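Long-range contacts in malonate decarboxylase subunit alpha (PDB 6MPR), which probably acts as the acyl carrier protein transferase of malonate decarboxylase, exchanging acetyl for malonyl on the carrier thioester before decarboxylation: residues N171-P176 with R211-A216; F164-Q169 with N200-D205; P176-S181 with A345-R350; G193-Q198 with S217-V222; S317-G322 with V337-R342. All blocks are in the same frame, centred on the assembly; numbering follows the deposited sequence.

Interaction 1. Residues N171-P176 with R211-A216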
# COMPACT_ATOMS: atom_id res chain seq x y z
N ASN A 171 0.02 -27.05 2.86
CA ASN A 171 -0.43 -26.20 1.76
C ASN A 171 -1.91 -25.86 1.94
O ASN A 171 -2.72 -26.74 2.23
CB ASN A 171 -0.22 -26.91 0.42
CG ASN A 171 1.24 -27.11 0.08
OD1 ASN A 171 1.98 -26.13 -0.11
ND2 ASN A 171 1.66 -28.37 -0.06
N ILE A 172 -2.27 -24.59 1.74
CA ILE A 172 -3.63 -24.13 1.99
C ILE A 172 -4.25 -23.63 0.69
O ILE A 172 -3.63 -22.86 -0.05
CB ILE A 172 -3.71 -23.02 3.06
CG1 ILE A 172 -2.81 -23.32 4.26
CG2 ILE A 172 -5.15 -22.85 3.51
CD1 ILE A 172 -3.29 -24.50 5.11
N TYR A 173 -5.49 -24.03 0.45
CA TYR A 173 -6.34 -23.41 -0.55
C TYR A 173 -7.30 -22.46 0.16
O TYR A 173 -8.09 -22.90 1.01
CB TYR A 173 -7.10 -24.47 -1.35
CG TYR A 173 -8.15 -23.89 -2.28
CD1 TYR A 173 -7.79 -23.03 -3.29
CD2 TYR A 173 -9.50 -24.20 -2.12
CE1 TYR A 173 -8.74 -22.48 -4.14
CE2 TYR A 173 -10.46 -23.67 -2.95
CZ TYR A 173 -10.07 -22.81 -3.97
OH TYR A 173 -11.02 -22.26 -4.81
N THR A 174 -7.20 -21.16 -0.13
CA THR A 174 -8.12 -20.16 0.42
C THR A 174 -9.12 -19.61 -0.60
O THR A 174 -10.16 -19.08 -0.19
CB THR A 174 -7.33 -18.99 1.03
OG1 THR A 174 -6.40 -18.46 0.08
CG2 THR A 174 -6.55 -19.44 2.25
N GLY A 175 -8.83 -19.71 -1.90
CA GLY A 175 -9.81 -19.50 -2.94
C GLY A 175 -10.43 -18.12 -2.98
O GLY A 175 -9.75 -17.10 -2.77
N PRO A 176 -11.74 -18.05 -3.25
CA PRO A 176 -12.41 -16.74 -3.29
C PRO A 176 -12.28 -15.96 -1.99
O PRO A 176 -12.34 -14.73 -2.02
CB PRO A 176 -13.88 -17.10 -3.57
CG PRO A 176 -13.80 -18.45 -4.27
CD PRO A 176 -12.62 -19.16 -3.64
N ARG A 211 -5.82 -25.04 -5.91
CA ARG A 211 -4.51 -24.41 -6.07
C ARG A 211 -3.92 -24.23 -4.68
O ARG A 211 -4.62 -24.36 -3.67
CB ARG A 211 -4.62 -23.07 -6.80
CG ARG A 211 -5.47 -22.05 -6.04
CD ARG A 211 -5.57 -20.72 -6.79
NE ARG A 211 -6.23 -19.70 -5.98
CZ ARG A 211 -7.42 -19.19 -6.24
NH1 ARG A 211 -8.10 -19.59 -7.32
NH2 ARG A 211 -7.92 -18.26 -5.42
N VAL A 212 -2.64 -23.86 -4.64
CA VAL A 212 -1.97 -23.51 -3.40
C VAL A 212 -1.98 -21.99 -3.29
O VAL A 212 -1.36 -21.30 -4.11
CB VAL A 212 -0.54 -24.06 -3.33
CG1 VAL A 212 0.12 -23.63 -2.03
CG2 VAL A 212 -0.53 -25.59 -3.45
N ASP A 213 -2.67 -21.47 -2.28
CA ASP A 213 -2.67 -20.04 -1.99
C ASP A 213 -1.67 -19.67 -0.90
O ASP A 213 -1.12 -18.56 -0.93
CB ASP A 213 -4.06 -19.59 -1.55
CG ASP A 213 -5.05 -19.58 -2.70
OD1 ASP A 213 -4.81 -18.83 -3.66
OD2 ASP A 213 -6.06 -20.31 -2.64
N ILE A 214 -1.45 -20.57 0.06
CA ILE A 214 -0.46 -20.38 1.11
C ILE A 214 0.43 -21.61 1.07
O ILE A 214 -0.04 -22.72 1.31
CB ILE A 214 -1.10 -20.25 2.51
CG1 ILE A 214 -2.15 -19.13 2.56
CG2 ILE A 214 -0.01 -20.05 3.57
CD1 ILE A 214 -1.58 -17.74 2.39
N PRO A 215 1.73 -21.47 0.77
CA PRO A 215 2.61 -22.64 0.73
C PRO A 215 2.82 -23.29 2.08
O PRO A 215 2.81 -22.63 3.13
CB PRO A 215 3.95 -22.08 0.20
CG PRO A 215 3.67 -20.67 -0.25
CD PRO A 215 2.44 -20.21 0.49
N ALA A 216 3.04 -24.61 2.03
CA ALA A 216 3.27 -25.41 3.23
C ALA A 216 4.37 -24.83 4.12
O ALA A 216 4.29 -24.92 5.35
CB ALA A 216 3.62 -26.84 2.81
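Ile172 faces both Asp213 and Ile214 in a classic beta bulge: Ile172 O accepts from both amides, and Ile172 N bonds back to Ile214 O. Around this single antiparallel bridge the side chains do the fixing. The carboxylate of Asp213, turned back beside its own backbone N (chi1 -71°), offers OD2 to two successive amides, Thr174 N and Gly175 N, each 2.9 Å from it. Both come from the same face, the first on the anti side and the second, almost straight, from above the plane. Asp213 OD1 holds Arg211 NE at 2.9 Å in a salt bridge and has a second cation in Arg347. From Arg211 CG the chain runs extended, and its guanidinium stands 80° to the Tyr173 ring with Tyr173 CE1 over its centre; Asp343 takes NH1. Ile172 and Ile214 lie side by side, CB to CB 3.8 Å, and Ile214 also packs on helix 181-189. At the far end Asn171 OD1 accepts from Ala216 N at 2.8 Å, the donor well above the amide plane.

Interaction 2. Residues F164-Q169 with N200-D205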
# COMPACT_ATOMS: atom_id res chain seq x y z
N PHE A 164 -10.15 -23.05 2.97
CA PHE A 164 -11.08 -24.09 2.54
C PHE A 164 -10.49 -25.47 2.73
O PHE A 164 -11.16 -26.38 3.22
CB PHE A 164 -11.45 -23.89 1.06
CG PHE A 164 -12.45 -22.81 0.83
CD1 PHE A 164 -13.80 -23.02 1.11
CD2 PHE A 164 -12.06 -21.59 0.30
CE1 PHE A 164 -14.73 -22.02 0.89
CE2 PHE A 164 -12.99 -20.58 0.09
CZ PHE A 164 -14.33 -20.80 0.36
N MET A 165 -9.23 -25.66 2.32
CA MET A 165 -8.68 -27.00 2.23
C MET A 165 -7.19 -26.96 2.53
O MET A 165 -6.51 -25.98 2.20
CB MET A 165 -8.96 -27.60 0.84
CG MET A 165 -8.57 -29.03 0.67
SD MET A 165 -8.97 -29.60 -1.01
CE MET A 165 -10.63 -30.23 -0.75
N ALA A 166 -6.70 -28.00 3.19
CA ALA A 166 -5.27 -28.20 3.36
C ALA A 166 -4.92 -29.63 2.99
O ALA A 166 -5.74 -30.54 3.12
CB ALA A 166 -4.80 -27.93 4.79
N ASP A 167 -3.69 -29.81 2.52
CA ASP A 167 -3.14 -31.16 2.42
C ASP A 167 -2.37 -31.44 3.71
O ASP A 167 -2.33 -30.61 4.62
CB ASP A 167 -2.28 -31.30 1.17
CG ASP A 167 -0.99 -30.50 1.22
OD1 ASP A 167 -0.61 -29.97 2.29
OD2 ASP A 167 -0.33 -30.41 0.17
N ARG A 168 -1.73 -32.61 3.79
CA ARG A 168 -1.07 -32.98 5.04
C ARG A 168 0.32 -32.37 5.19
O ARG A 168 0.97 -32.60 6.22
CB ARG A 168 -1.01 -34.50 5.16
CG ARG A 168 -2.39 -35.12 5.29
CD ARG A 168 -2.30 -36.60 5.59
NE ARG A 168 -3.62 -37.15 5.85
CZ ARG A 168 -4.16 -37.23 7.06
NH1 ARG A 168 -3.50 -36.77 8.12
NH2 ARG A 168 -5.37 -37.76 7.21
N GLN A 169 0.77 -31.59 4.22
CA GLN A 169 1.98 -30.81 4.38
C GLN A 169 1.72 -29.41 4.91
O GLN A 169 2.65 -28.74 5.36
CB GLN A 169 2.72 -30.71 3.04
CG GLN A 169 3.47 -31.97 2.66
CD GLN A 169 4.67 -32.20 3.55
OE1 GLN A 169 5.68 -31.51 3.42
NE2 GLN A 169 4.56 -33.14 4.48
N ASN A 200 -11.75 -26.24 6.20
CA ASN A 200 -13.02 -26.96 6.11
C ASN A 200 -12.82 -28.43 5.82
O ASN A 200 -13.59 -29.27 6.31
CB ASN A 200 -13.91 -26.35 5.03
CG ASN A 200 -14.35 -24.94 5.37
OD1 ASN A 200 -14.10 -24.45 6.47
ND2 ASN A 200 -14.99 -24.28 4.42
N GLU A 201 -11.79 -28.77 5.03
CA GLU A 201 -11.52 -30.12 4.57
C GLU A 201 -10.02 -30.40 4.57
O GLU A 201 -9.22 -29.53 4.22
CB GLU A 201 -12.02 -30.32 3.13
CG GLU A 201 -13.47 -30.57 2.95
CD GLU A 201 -13.76 -30.80 1.49
OE1 GLU A 201 -13.84 -29.80 0.74
OE2 GLU A 201 -13.84 -31.97 1.07
N LEU A 202 -9.66 -31.64 4.89
CA LEU A 202 -8.28 -32.11 4.78
C LEU A 202 -8.18 -33.14 3.65
O LEU A 202 -8.99 -34.07 3.59
CB LEU A 202 -7.82 -32.75 6.09
CG LEU A 202 -6.39 -33.26 6.18
CD1 LEU A 202 -5.41 -32.11 6.23
CD2 LEU A 202 -6.23 -34.16 7.41
N VAL A 203 -7.19 -32.97 2.77
CA VAL A 203 -6.85 -33.96 1.76
C VAL A 203 -5.42 -34.46 2.02
O VAL A 203 -4.69 -33.92 2.84
CB VAL A 203 -6.98 -33.41 0.32
CG1 VAL A 203 -8.39 -32.96 0.06
CG2 VAL A 203 -6.01 -32.29 0.10
N ASP A 204 -5.05 -35.54 1.32
CA ASP A 204 -3.73 -36.13 1.55
C ASP A 204 -2.64 -35.41 0.77
O ASP A 204 -1.56 -35.16 1.31
CB ASP A 204 -3.74 -37.62 1.18
CG ASP A 204 -4.72 -38.42 2.01
OD1 ASP A 204 -4.92 -38.06 3.19
OD2 ASP A 204 -5.28 -39.40 1.49
N ASP A 205 -2.88 -35.08 -0.50
CA ASP A 205 -1.80 -34.66 -1.38
C ASP A 205 -2.11 -33.31 -1.99
O ASP A 205 -3.27 -32.96 -2.19
CB ASP A 205 -1.55 -35.68 -2.50
CG ASP A 205 -0.32 -35.34 -3.31
OD1 ASP A 205 0.81 -35.47 -2.78
OD2 ASP A 205 -0.48 -34.91 -4.47
O HOH W 1 -13.29 -27.42 1.00
O HOH W 2 -7.03 -38.38 4.80
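Leu202 CD2 sits over one face of the Arg168 guanidinium, 3.7 Å from Arg168 CZ, while Asp204 OD1 lies at its edge, in plane. There Arg168 NE makes a nearly straight salt-bridge bond of 3.1 Å to Asp204 OD1, on the anti side, and a water joins Arg168 NH2 to the same oxygen. The second flat pair is the Phe164 ring and the Asn200 amide, side by side with planes 86° apart; Asn200 ND2 approaches Phe164 CD1 to 3.7 Å, and Asn200 OD1 is taken by Phe229 N. Between these ends, strands 165-166 and 201-202 pair in parallel, with Ala166 N donating to Glu201 O and Val203 N to Ala166 O at 2.9 Å. With chi1 -174° and chi2 179°, Met165 is extended as far as SD, which meets Val203 CG1 at 3.6 Å. Strand 165-166 is the middle of a three-stranded mixed sheet, with strand 172-173 beyond it; Ala166 and Leu202 pack on strand 221-224, and Leu202 and Arg168 on strand 42-43.

Interaction 3. Residues P176-S181 with A345-R350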
# COMPACT_ATOMS: atom_id res chain seq x y z
N PRO A 176 -11.74 -18.05 -3.25
CA PRO A 176 -12.41 -16.74 -3.29
C PRO A 176 -12.28 -15.96 -1.99
O PRO A 176 -12.34 -14.73 -2.02
CB PRO A 176 -13.88 -17.10 -3.57
CG PRO A 176 -13.80 -18.45 -4.27
CD PRO A 176 -12.62 -19.16 -3.64
N SER A 177 -12.08 -16.63 -0.86
CA SER A 177 -11.99 -15.94 0.42
C SER A 177 -10.55 -15.81 0.91
O SER A 177 -10.31 -15.81 2.13
CB SER A 177 -12.86 -16.65 1.46
OG SER A 177 -14.21 -16.52 1.09
N THR A 178 -9.60 -15.70 -0.02
CA THR A 178 -8.21 -15.44 0.34
C THR A 178 -8.09 -14.20 1.23
O THR A 178 -7.45 -14.25 2.29
CB THR A 178 -7.38 -15.31 -0.93
OG1 THR A 178 -7.33 -16.59 -1.61
CG2 THR A 178 -5.96 -14.88 -0.60
N GLU A 179 -8.73 -13.09 0.83
CA GLU A 179 -8.81 -11.89 1.66
C GLU A 179 -7.47 -11.45 2.23
O GLU A 179 -6.52 -11.22 1.47
CB GLU A 179 -9.83 -12.09 2.81
CG GLU A 179 -11.30 -12.11 2.32
CD GLU A 179 -12.32 -12.17 3.47
OE1 GLU A 179 -12.43 -11.20 4.25
OE2 GLU A 179 -13.01 -13.21 3.59
N ASP A 180 -7.38 -11.32 3.58
CA ASP A 180 -6.18 -10.83 4.25
C ASP A 180 -5.12 -11.90 4.46
O ASP A 180 -4.00 -11.56 4.83
CB ASP A 180 -6.47 -10.27 5.67
CG ASP A 180 -7.78 -9.47 5.77
OD1 ASP A 180 -8.79 -9.81 5.14
OD2 ASP A 180 -7.79 -8.51 6.57
N SER A 181 -5.45 -13.18 4.26
CA SER A 181 -4.59 -14.23 4.81
C SER A 181 -3.13 -14.14 4.37
O SER A 181 -2.24 -14.27 5.23
CB SER A 181 -5.21 -15.60 4.49
OG SER A 181 -6.46 -15.71 5.15
N ALA A 345 -11.48 -20.51 -9.95
CA ALA A 345 -12.11 -19.76 -8.86
C ALA A 345 -11.44 -18.40 -8.62
O ALA A 345 -10.23 -18.22 -8.82
CB ALA A 345 -12.08 -20.57 -7.57
N LEU A 346 -12.26 -17.44 -8.16
CA LEU A 346 -11.79 -16.12 -7.75
C LEU A 346 -10.56 -16.20 -6.85
O LEU A 346 -10.45 -17.09 -6.00
CB LEU A 346 -12.91 -15.39 -7.00
CG LEU A 346 -12.64 -14.01 -6.38
CD1 LEU A 346 -12.36 -12.96 -7.46
CD2 LEU A 346 -13.79 -13.56 -5.45
N ARG A 347 -9.63 -15.25 -7.03
CA ARG A 347 -8.54 -14.99 -6.09
C ARG A 347 -8.71 -13.55 -5.60
O ARG A 347 -8.35 -12.60 -6.30
CB ARG A 347 -7.17 -15.21 -6.74
CG ARG A 347 -5.98 -14.55 -6.07
CD ARG A 347 -5.23 -15.46 -5.06
NE ARG A 347 -4.05 -14.75 -4.56
CZ ARG A 347 -3.20 -15.22 -3.65
NH1 ARG A 347 -3.36 -16.42 -3.10
NH2 ARG A 347 -2.17 -14.46 -3.28
N SER A 348 -9.31 -13.40 -4.43
CA SER A 348 -9.31 -12.09 -3.79
C SER A 348 -7.95 -11.86 -3.14
O SER A 348 -7.15 -12.78 -2.94
CB SER A 348 -10.40 -12.00 -2.74
OG SER A 348 -10.32 -13.09 -1.85
N ASN A 349 -7.69 -10.60 -2.81
CA ASN A 349 -6.45 -10.25 -2.14
C ASN A 349 -6.68 -8.87 -1.55
O ASN A 349 -6.58 -7.87 -2.26
CB ASN A 349 -5.29 -10.27 -3.14
CG ASN A 349 -3.95 -10.01 -2.49
OD1 ASN A 349 -3.84 -9.26 -1.52
ND2 ASN A 349 -2.89 -10.61 -3.06
N ARG A 350 -7.02 -8.82 -0.25
CA ARG A 350 -7.44 -7.54 0.32
C ARG A 350 -6.29 -6.53 0.34
O ARG A 350 -6.50 -5.35 0.05
CB ARG A 350 -8.03 -7.72 1.73
CG ARG A 350 -8.36 -6.38 2.43
CD ARG A 350 -9.38 -6.53 3.57
NE ARG A 350 -10.74 -6.66 3.04
CZ ARG A 350 -11.48 -7.76 3.09
NH1 ARG A 350 -11.01 -8.86 3.67
NH2 ARG A 350 -12.71 -7.78 2.57
O HOH W 3 -4.15 -9.72 1.51
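Arg350 NH1 reaches two acids at once, Glu179 OE1 and Asp180 OD1, each 2.8 Å from it, in a small salt-bridge network. Both oxygens lie close to the guanidinium plane, but they are used differently: Glu179 OE1 through its anti lone pair, its carboxylate 82° to the guanidinium, and Asp180 OD1 on its syn side. A bend at chi3 (-78°) directs NE of Arg350 out of the line of its aliphatic chain. Gln69 N also binds Glu179 OE1, and Tyr147 OH binds Asp180 OD2, so both acids have further support.

Among the uncharged hydrogen bonds, Ser348 OG works both ways, donating to Pro176 O at 2.6 Å and accepting an almost straight bond from Glu179 N at 3.1 Å. Arg350 N bonds to Glu179 O at 3.0 Å, and a water links that oxygen to Asn349 OD1.

The van der Waals contacts are made by Pro176 and Thr178. Pro176 CB meets Leu346 CB at 4.0 Å, and Thr178 CG2 rests over one face of the Arg347 guanidinium, which is also paired with Asp213 of the same chain and with Glu186 of the second subunit. Thr178 CB presses on Ser348 O, 3.2 Å away, a buried carbonyl that finds no polar partner.

Two helix entrances are thereby joined: a type II' turn from Thr178 to Ser181 leads into helix 181-189, while Asn349 is the N-cap of helix 350-359.

Interaction 4. Residues G193-Q198 with S217-V222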
# COMPACT_ATOMS: atom_id res chain seq x y z
N GLY A 193 7.39 -16.92 13.91
CA GLY A 193 6.07 -16.98 14.49
C GLY A 193 5.46 -18.34 14.24
O GLY A 193 6.03 -19.19 13.55
N ILE A 194 4.29 -18.58 14.82
CA ILE A 194 3.60 -19.86 14.68
C ILE A 194 2.27 -19.63 13.96
O ILE A 194 1.45 -18.81 14.40
CB ILE A 194 3.42 -20.54 16.04
CG1 ILE A 194 4.80 -20.81 16.65
CG2 ILE A 194 2.60 -21.82 15.89
CD1 ILE A 194 4.78 -21.51 17.97
N VAL A 195 2.07 -20.35 12.86
CA VAL A 195 0.92 -20.15 11.97
C VAL A 195 0.06 -21.40 12.06
O VAL A 195 0.52 -22.51 11.77
CB VAL A 195 1.38 -19.88 10.52
CG1 VAL A 195 0.20 -19.79 9.53
CG2 VAL A 195 2.22 -18.57 10.45
N ILE A 196 -1.19 -21.22 12.49
CA ILE A 196 -2.16 -22.31 12.58
C ILE A 196 -3.34 -21.95 11.68
O ILE A 196 -3.92 -20.87 11.83
CB ILE A 196 -2.65 -22.52 14.02
CG1 ILE A 196 -1.46 -22.81 14.94
CG2 ILE A 196 -3.68 -23.66 14.07
CD1 ILE A 196 -1.75 -22.52 16.37
N VAL A 197 -3.70 -22.86 10.78
CA VAL A 197 -4.79 -22.62 9.82
C VAL A 197 -5.88 -23.66 10.05
O VAL A 197 -5.65 -24.87 9.89
CB VAL A 197 -4.28 -22.66 8.37
CG1 VAL A 197 -5.39 -22.22 7.40
CG2 VAL A 197 -3.05 -21.76 8.20
N GLN A 198 -7.08 -23.21 10.38
CA GLN A 198 -8.23 -24.11 10.33
C GLN A 198 -8.71 -24.25 8.89
O GLN A 198 -8.73 -23.28 8.13
CB GLN A 198 -9.35 -23.60 11.24
CG GLN A 198 -9.99 -22.27 10.79
CD GLN A 198 -11.34 -22.06 11.40
OE1 GLN A 198 -11.46 -21.59 12.53
NE2 GLN A 198 -12.39 -22.43 10.66
N SER A 217 5.42 -24.27 3.53
CA SER A 217 6.50 -23.81 4.39
C SER A 217 6.12 -22.57 5.20
O SER A 217 6.85 -22.22 6.14
CB SER A 217 7.75 -23.55 3.56
OG SER A 217 7.54 -22.49 2.65
N TRP A 218 5.00 -21.91 4.89
CA TRP A 218 4.53 -20.80 5.73
C TRP A 218 3.69 -21.25 6.91
O TRP A 218 3.40 -20.43 7.79
CB TRP A 218 3.69 -19.80 4.91
CG TRP A 218 4.40 -19.17 3.76
CD1 TRP A 218 5.58 -19.57 3.19
CD2 TRP A 218 3.97 -18.02 3.03
NE1 TRP A 218 5.90 -18.74 2.13
CE2 TRP A 218 4.93 -17.78 2.02
CE3 TRP A 218 2.87 -17.17 3.12
CZ2 TRP A 218 4.81 -16.74 1.11
CZ3 TRP A 218 2.77 -16.12 2.22
CH2 TRP A 218 3.73 -15.91 1.24
N VAL A 219 3.28 -22.52 6.95
CA VAL A 219 2.27 -23.01 7.88
C VAL A 219 2.92 -23.98 8.86
O VAL A 219 3.66 -24.87 8.46
CB VAL A 219 1.12 -23.69 7.10
CG1 VAL A 219 0.10 -24.32 8.07
CG2 VAL A 219 0.44 -22.70 6.15
N ASP A 220 2.62 -23.82 10.15
CA ASP A 220 3.13 -24.81 11.09
C ASP A 220 2.12 -25.92 11.39
O ASP A 220 2.51 -27.09 11.49
CB ASP A 220 3.57 -24.12 12.38
CG ASP A 220 4.66 -23.13 12.12
OD1 ASP A 220 5.77 -23.56 11.72
OD2 ASP A 220 4.39 -21.91 12.24
N TYR A 221 0.83 -25.59 11.49
CA TYR A 221 -0.18 -26.60 11.77
C TYR A 221 -1.47 -26.29 11.05
O TYR A 221 -1.80 -25.12 10.82
CB TYR A 221 -0.49 -26.72 13.26
CG TYR A 221 0.67 -27.17 14.10
CD1 TYR A 221 0.98 -28.52 14.23
CD2 TYR A 221 1.44 -26.24 14.77
CE1 TYR A 221 2.07 -28.94 15.02
CE2 TYR A 221 2.51 -26.63 15.55
CZ TYR A 221 2.83 -27.97 15.67
OH TYR A 221 3.89 -28.32 16.47
N VAL A 222 -2.22 -27.35 10.72
CA VAL A 222 -3.58 -27.21 10.23
C VAL A 222 -4.50 -28.01 11.16
O VAL A 222 -4.06 -28.94 11.84
CB VAL A 222 -3.75 -27.67 8.76
CG1 VAL A 222 -2.83 -26.88 7.84
CG2 VAL A 222 -3.51 -29.18 8.63
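Ile196 pairs with Tyr221 and Val197 with Val222 in parallel; Val195 O accepts from both Asp220 N and Tyr221 N, and Val197 N donates to Tyr221 O at 3.0 Å. Before the regular register begins, a side chain supplies the missing rung. Asp220 has CG beside its own backbone N (chi1 -60°), and its OD2 receives Val195 N at 2.9 Å through the anti lone pair. The same OD2 comes within 3.3 Å of Ile194 CA. Its partner oxygen, OD1, carries charge pairs with Lys27 and with Arg342 of the second subunit, so the carboxylate serves the sheet and the dimer together.

Valines meet on one side, where Val197 CG2 lies across Val219, 4.1 Å from its CG1. Separately, Val195 CB packs on the backbone oxygen Trp218 O at 3.4 Å. Ile196 and Tyr221 share the other side, with Ile196 CG1 4.4 Å from Tyr221 CB, and Tyr221 OH bonds to Asn35.

Both strands belong to the eight-stranded parallel sheet, 194-199 lying between 158-163 and 221-224. Helices 22-34 and 48-55 cover the side of Ile196 and Tyr221, while helix 181-189 packs against Val195 and Trp218.

Interaction 5. Residues S317-G322 with V337-R342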
# COMPACT_ATOMS: atom_id res chain seq x y z
N SER A 317 -13.20 -4.67 -15.72
CA SER A 317 -12.33 -5.41 -14.82
C SER A 317 -12.76 -5.14 -13.39
O SER A 317 -13.17 -4.03 -13.05
CB SER A 317 -10.87 -5.01 -15.01
OG SER A 317 -10.64 -3.68 -14.57
N VAL A 318 -12.68 -6.17 -12.56
CA VAL A 318 -12.91 -6.03 -11.12
C VAL A 318 -11.83 -6.83 -10.41
O VAL A 318 -11.68 -8.03 -10.67
CB VAL A 318 -14.29 -6.56 -10.70
CG1 VAL A 318 -14.50 -6.38 -9.19
CG2 VAL A 318 -15.39 -5.89 -11.48
N HIS A 319 -11.09 -6.16 -9.53
CA HIS A 319 -10.23 -6.82 -8.55
C HIS A 319 -10.90 -6.75 -7.18
O HIS A 319 -11.47 -5.71 -6.83
CB HIS A 319 -8.85 -6.16 -8.48
CG HIS A 319 -7.87 -6.97 -7.71
ND1 HIS A 319 -7.60 -6.74 -6.38
CD2 HIS A 319 -7.16 -8.08 -8.06
CE1 HIS A 319 -6.73 -7.64 -5.95
NE2 HIS A 319 -6.46 -8.47 -6.94
N CYS A 320 -10.84 -7.84 -6.42
CA CYS A 320 -11.71 -8.04 -5.26
C CYS A 320 -10.92 -8.13 -3.96
O CYS A 320 -9.88 -8.79 -3.90
CB CYS A 320 -12.53 -9.33 -5.38
SG CYS A 320 -13.66 -9.37 -6.77
N PHE A 321 -11.47 -7.49 -2.90
CA PHE A 321 -10.94 -7.66 -1.55
C PHE A 321 -11.28 -9.03 -0.97
O PHE A 321 -10.51 -9.56 -0.16
CB PHE A 321 -11.51 -6.59 -0.62
CG PHE A 321 -11.52 -5.20 -1.18
CD1 PHE A 321 -10.40 -4.38 -1.08
CD2 PHE A 321 -12.66 -4.70 -1.79
CE1 PHE A 321 -10.43 -3.09 -1.57
CE2 PHE A 321 -12.69 -3.41 -2.29
CZ PHE A 321 -11.58 -2.60 -2.20
N GLY A 322 -12.41 -9.59 -1.38
CA GLY A 322 -12.95 -10.84 -0.88
C GLY A 322 -14.00 -11.34 -1.85
O GLY A 322 -14.21 -10.77 -2.91
N VAL A 337 -13.63 -10.64 -16.75
CA VAL A 337 -13.82 -9.47 -15.91
C VAL A 337 -13.08 -9.60 -14.59
O VAL A 337 -12.41 -8.66 -14.16
CB VAL A 337 -15.33 -9.23 -15.67
CG1 VAL A 337 -15.54 -8.08 -14.69
CG2 VAL A 337 -15.99 -8.93 -17.02
N PHE A 338 -13.18 -10.76 -13.93
CA PHE A 338 -12.64 -10.99 -12.60
C PHE A 338 -11.26 -11.64 -12.67
O PHE A 338 -10.82 -12.12 -13.72
CB PHE A 338 -13.60 -11.86 -11.77
CG PHE A 338 -14.94 -11.20 -11.49
CD1 PHE A 338 -15.07 -10.33 -10.42
CD2 PHE A 338 -16.03 -11.44 -12.30
CE1 PHE A 338 -16.28 -9.70 -10.16
CE2 PHE A 338 -17.26 -10.81 -12.05
CZ PHE A 338 -17.38 -9.93 -10.97
N PHE A 339 -10.57 -11.67 -11.52
CA PHE A 339 -9.28 -12.34 -11.41
C PHE A 339 -9.52 -13.75 -10.87
O PHE A 339 -9.91 -13.93 -9.71
CB PHE A 339 -8.33 -11.54 -10.51
CG PHE A 339 -7.81 -10.28 -11.16
CD1 PHE A 339 -8.59 -9.12 -11.17
CD2 PHE A 339 -6.56 -10.25 -11.79
CE1 PHE A 339 -8.13 -7.95 -11.78
CE2 PHE A 339 -6.09 -9.08 -12.39
CZ PHE A 339 -6.88 -7.92 -12.38
N THR A 340 -9.30 -14.75 -11.71
CA THR A 340 -9.60 -16.14 -11.37
C THR A 340 -8.38 -17.00 -11.65
O THR A 340 -7.59 -16.71 -12.55
CB THR A 340 -10.80 -16.67 -12.17
OG1 THR A 340 -10.48 -16.67 -13.56
CG2 THR A 340 -12.05 -15.83 -11.90
N GLY A 341 -8.23 -18.05 -10.85
CA GLY A 341 -7.11 -18.95 -11.04
C GLY A 341 -7.33 -19.88 -12.20
O GLY A 341 -8.43 -20.01 -12.75
N ARG A 342 -6.24 -20.55 -12.61
CA ARG A 342 -6.40 -21.51 -13.69
C ARG A 342 -7.32 -22.66 -13.27
O ARG A 342 -7.91 -23.32 -14.13
CB ARG A 342 -5.04 -22.03 -14.16
CG ARG A 342 -4.35 -22.99 -13.24
CD ARG A 342 -3.16 -23.64 -13.96
NE ARG A 342 -2.17 -22.64 -14.36
CZ ARG A 342 -0.87 -22.89 -14.48
NH1 ARG A 342 -0.42 -24.11 -14.23
NH2 ARG A 342 -0.03 -21.94 -14.84
O HOH W 4 -11.69 -10.25 -9.28
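Chi1 of -168° sets His319 CG anti to its backbone N and -73° sets Phe339 CG beside its own, and the two rings meet as a T-shaped stack. The imidazole comes edge first, with CD2 over the rim of one Phe339 face, 3.6 Å from Phe339 CD1, and the ring planes 75° apart. The edge of the same phenyl ring turns to the backbone, Phe339 CD1 lying 3.3 Å from Val318 O. Strand 317-319 is an outermost strand of a mixed eight-stranded sheet within this chain, and 337-342 runs past it with a single direct backbone bond, Val318 N to Val337 O at 3.0 Å. Phe338 packs alongside Val318, its CE1 3.8 Å from Val318 CB, and takes Cys320 SG at its ring edge, 4.0 Å from Phe338 CD1, in a sulfur-aromatic contact. The second subunit adds Val151 against His319 and Pro187 against Phe339. Where the two backbones diverge, a water bridges them, donating to Val318 O at 2.6 Å and accepting from Phe339 N at 2.9 Å.

In the fold
From the N terminus, 164-169 opens first and interaction 2 closes its loop at 200-205; interaction 1 starts within that loop and closes later, at 211-216, so the two cross. Interaction 4, from 193-198 to 217-222, crosses both and joins two strands of the large parallel sheet, on which residues of interactions 1 and 2 pack. Interaction 3 begins where interaction 1's first segment ends, at Pro176, crosses interactions 1 and 2, and closes only at 345-350. Its long loop encloses interactions 4 and 5 entirely. Interaction 5, a short closure, ties an edge strand of the second large sheet to 337-342; backbone bonds from Arg347 to Phe339 and from Asn349 to Cys320 pass it on to interaction 3.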